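Arginine phosphatase Ywle (Geobacillus stearothermophilus, PDB 4PIC) removes phosphate from phosphoarginine residues of proteins, and probably opposes the arginine kinase McsB in the cell. Local coordinates at the interface of chains A and B. Sequence-based numbering; all coordinates share one arbitrary frame. Chains: chain A/B, Arginine phosphatase Ywle.

The interface of chains A and B. Residues chain A 38-39, 67-68, 89-90, 93-94; chain B 10, 38-40, 67, 89.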
# COMPACT_ATOMS: atom_id res chain seq x y z
N VAL A 38 0.72 -1.11 -6.01
CA VAL A 38 1.42 -1.06 -4.72
C VAL A 38 1.05 -2.24 -3.79
O VAL A 38 1.87 -2.68 -3.00
CB VAL A 38 1.14 0.29 -4.04
CG1 VAL A 38 1.52 0.26 -2.58
CG2 VAL A 38 1.88 1.42 -4.78
N PHE A 39 -0.16 -2.76 -3.94
CA PHE A 39 -0.62 -3.85 -3.07
C PHE A 39 -1.62 -4.64 -3.89
O PHE A 39 -2.84 -4.41 -3.81
CB PHE A 39 -1.27 -3.26 -1.82
CG PHE A 39 -1.46 -4.22 -0.66
CD1 PHE A 39 -0.53 -5.22 -0.37
CD2 PHE A 39 -2.55 -4.09 0.17
CE1 PHE A 39 -0.71 -6.06 0.72
CE2 PHE A 39 -2.73 -4.92 1.26
CZ PHE A 39 -1.81 -5.91 1.52
N GLN A 67 1.98 -7.19 -8.82
CA GLN A 67 2.48 -6.46 -7.66
C GLN A 67 3.73 -5.68 -8.04
O GLN A 67 4.68 -6.24 -8.61
CB GLN A 67 2.80 -7.44 -6.52
CG GLN A 67 3.59 -6.85 -5.36
CD GLN A 67 2.84 -5.75 -4.64
OE1 GLN A 67 1.69 -5.93 -4.23
NE2 GLN A 67 3.50 -4.60 -4.46
N LEU A 68 3.75 -4.39 -7.71
CA LEU A 68 4.90 -3.53 -7.91
C LEU A 68 6.10 -4.01 -7.11
O LEU A 68 6.03 -4.16 -5.89
CB LEU A 68 4.56 -2.10 -7.52
CG LEU A 68 5.69 -1.09 -7.61
CD1 LEU A 68 6.18 -0.97 -9.05
CD2 LEU A 68 5.24 0.27 -7.08
N MSE A 89 3.66 6.86 -1.52
CA MSE A 89 3.97 5.50 -1.12
C MSE A 89 5.15 4.91 -1.87
O MSE A 89 6.02 4.28 -1.28
CB MSE A 89 2.75 4.58 -1.28
CG MSE A 89 1.59 4.90 -0.36
SE MSE A 89 0.18 3.58 -0.46
CE MSE A 89 1.10 2.15 0.44
N ILE A 90 5.18 5.14 -3.19
CA ILE A 90 6.26 4.61 -4.01
C ILE A 90 7.62 5.15 -3.58
O ILE A 90 8.57 4.39 -3.44
CB ILE A 90 6.03 4.92 -5.50
CG1 ILE A 90 4.79 4.16 -5.97
CG2 ILE A 90 7.25 4.53 -6.33
CD1 ILE A 90 4.21 4.74 -7.24
N ARG A 93 8.70 3.81 -0.13
CA ARG A 93 9.09 2.40 -0.22
C ARG A 93 10.36 2.20 -1.03
O ARG A 93 11.21 1.38 -0.69
CB ARG A 93 7.95 1.58 -0.83
CG ARG A 93 8.31 0.15 -1.16
CD ARG A 93 8.52 -0.70 0.10
NE ARG A 93 8.77 -2.09 -0.25
CZ ARG A 93 9.96 -2.57 -0.61
NH1 ARG A 93 11.02 -1.77 -0.66
NH2 ARG A 93 10.09 -3.85 -0.93
N PHE A 94 10.47 2.97 -2.12
CA PHE A 94 11.61 2.92 -3.03
C PHE A 94 12.24 4.31 -3.20
O PHE A 94 12.04 4.97 -4.23
CB PHE A 94 11.19 2.40 -4.41
CG PHE A 94 10.60 1.02 -4.39
CD1 PHE A 94 11.41 -0.09 -4.17
CD2 PHE A 94 9.26 0.82 -4.63
CE1 PHE A 94 10.87 -1.37 -4.16
CE2 PHE A 94 8.71 -0.45 -4.63
CZ PHE A 94 9.52 -1.55 -4.40
N THR B 10 2.25 0.33 7.23
CA THR B 10 2.70 0.32 5.83
C THR B 10 4.12 -0.23 5.72
O THR B 10 4.34 -1.27 5.09
CB THR B 10 2.62 1.71 5.16
OG1 THR B 10 1.27 2.16 5.17
CG2 THR B 10 3.11 1.64 3.72
N VAL B 38 1.93 -3.38 4.78
CA VAL B 38 1.27 -3.52 3.49
C VAL B 38 2.20 -3.22 2.31
O VAL B 38 1.98 -3.71 1.22
CB VAL B 38 -0.01 -2.67 3.36
CG1 VAL B 38 -1.03 -3.05 4.40
CG2 VAL B 38 0.28 -1.21 3.48
N PHE B 39 3.25 -2.43 2.53
CA PHE B 39 4.18 -2.07 1.46
C PHE B 39 5.53 -1.85 2.11
O PHE B 39 5.93 -0.71 2.40
CB PHE B 39 3.68 -0.81 0.78
CG PHE B 39 4.29 -0.52 -0.59
CD1 PHE B 39 4.59 -1.53 -1.50
CD2 PHE B 39 4.48 0.80 -0.97
CE1 PHE B 39 5.12 -1.22 -2.77
CE2 PHE B 39 4.99 1.11 -2.23
CZ PHE B 39 5.31 0.10 -3.12
N ALA B 40 6.25 -2.95 2.33
CA ALA B 40 7.43 -2.93 3.17
C ALA B 40 8.58 -3.73 2.61
O ALA B 40 8.38 -4.77 1.97
CB ALA B 40 7.09 -3.46 4.55
N GLN B 67 7.15 -7.79 4.58
CA GLN B 67 6.01 -7.50 3.72
C GLN B 67 4.84 -8.43 4.08
O GLN B 67 5.01 -9.65 4.16
CB GLN B 67 6.38 -7.70 2.25
CG GLN B 67 5.21 -7.69 1.27
CD GLN B 67 4.44 -6.37 1.26
OE1 GLN B 67 5.05 -5.30 1.12
NE2 GLN B 67 3.13 -6.45 1.41
N MSE B 89 -7.28 -1.37 3.09
CA MSE B 89 -6.35 -1.96 2.12
C MSE B 89 -6.23 -3.46 2.28
O MSE B 89 -6.21 -4.20 1.30
CB MSE B 89 -4.97 -1.34 2.25
CG MSE B 89 -4.87 0.09 1.74
SE MSE B 89 -3.10 0.83 1.82
CE MSE B 89 -2.31 -0.14 0.33
O HOH W 1 2.83 -4.60 -1.29
O HOH W 2 7.10 -4.47 -0.81
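Water 2 is gripped by four atoms, two from each subunit: NE and NH2 of the A:Arg93 guanidinium, in whose plane it lies, the B:Gln67 amide oxygen OE1 (2.9 Å) and the backbone O of B:Ala40. B:Gln67 OE1 also accepts a hydrogen bond from the backbone N of B:Ala40, so the loop that meets the arginine is fixed from within chain B. Water 1 ties the carbonyls of A:Val38 and B:Val38 across the dimer axis, 2.7 Å from A:Val38 O; within this patch no N or O of one chain bonds directly to the other. A:Gln67 NE2 reaches A:Val38 O from above the carbonyl plane and, 2.9 Å away, A:Leu68 O on an in-plane lone pair. Beside these water bridges B:Phe39, its CG anti to the backbone N (chi1 -163°), pushes its ring into chain A. A:Val38 CG1, anti to its own N (chi1 165°), sits over the centre of one face, 3.4 Å from the B:Phe39 ring centroid. A:Arg93 CG presses on the opposite face, 3.6 Å from that centroid; the arginine chain bends at chi2, and its guanidinium lies with one face against A:Phe94 CE1. The ring's edge meets the backbone of A:Met89, a selenomethionine whose CE touches B:Thr10 CG2 of the substrate-binding loop at 3.9 Å. An alanine in place of B:Phe39 would remove the doubly clamped ring and would probably weaken the dimer and loosen the A:Arg93 chain. The twin differs: B:Val38 CG1 is anti to its carbonyl carbon (chi1 -60°), so CB faces the A:Phe39 ring. The protein also forms dimers in solution; this pairing may be that dimer and may restrict substrate access. The loop after strand 31-37 meets the partner's helix 84-93, the patch centre about 8 Å from the nucleophile A:Cys9.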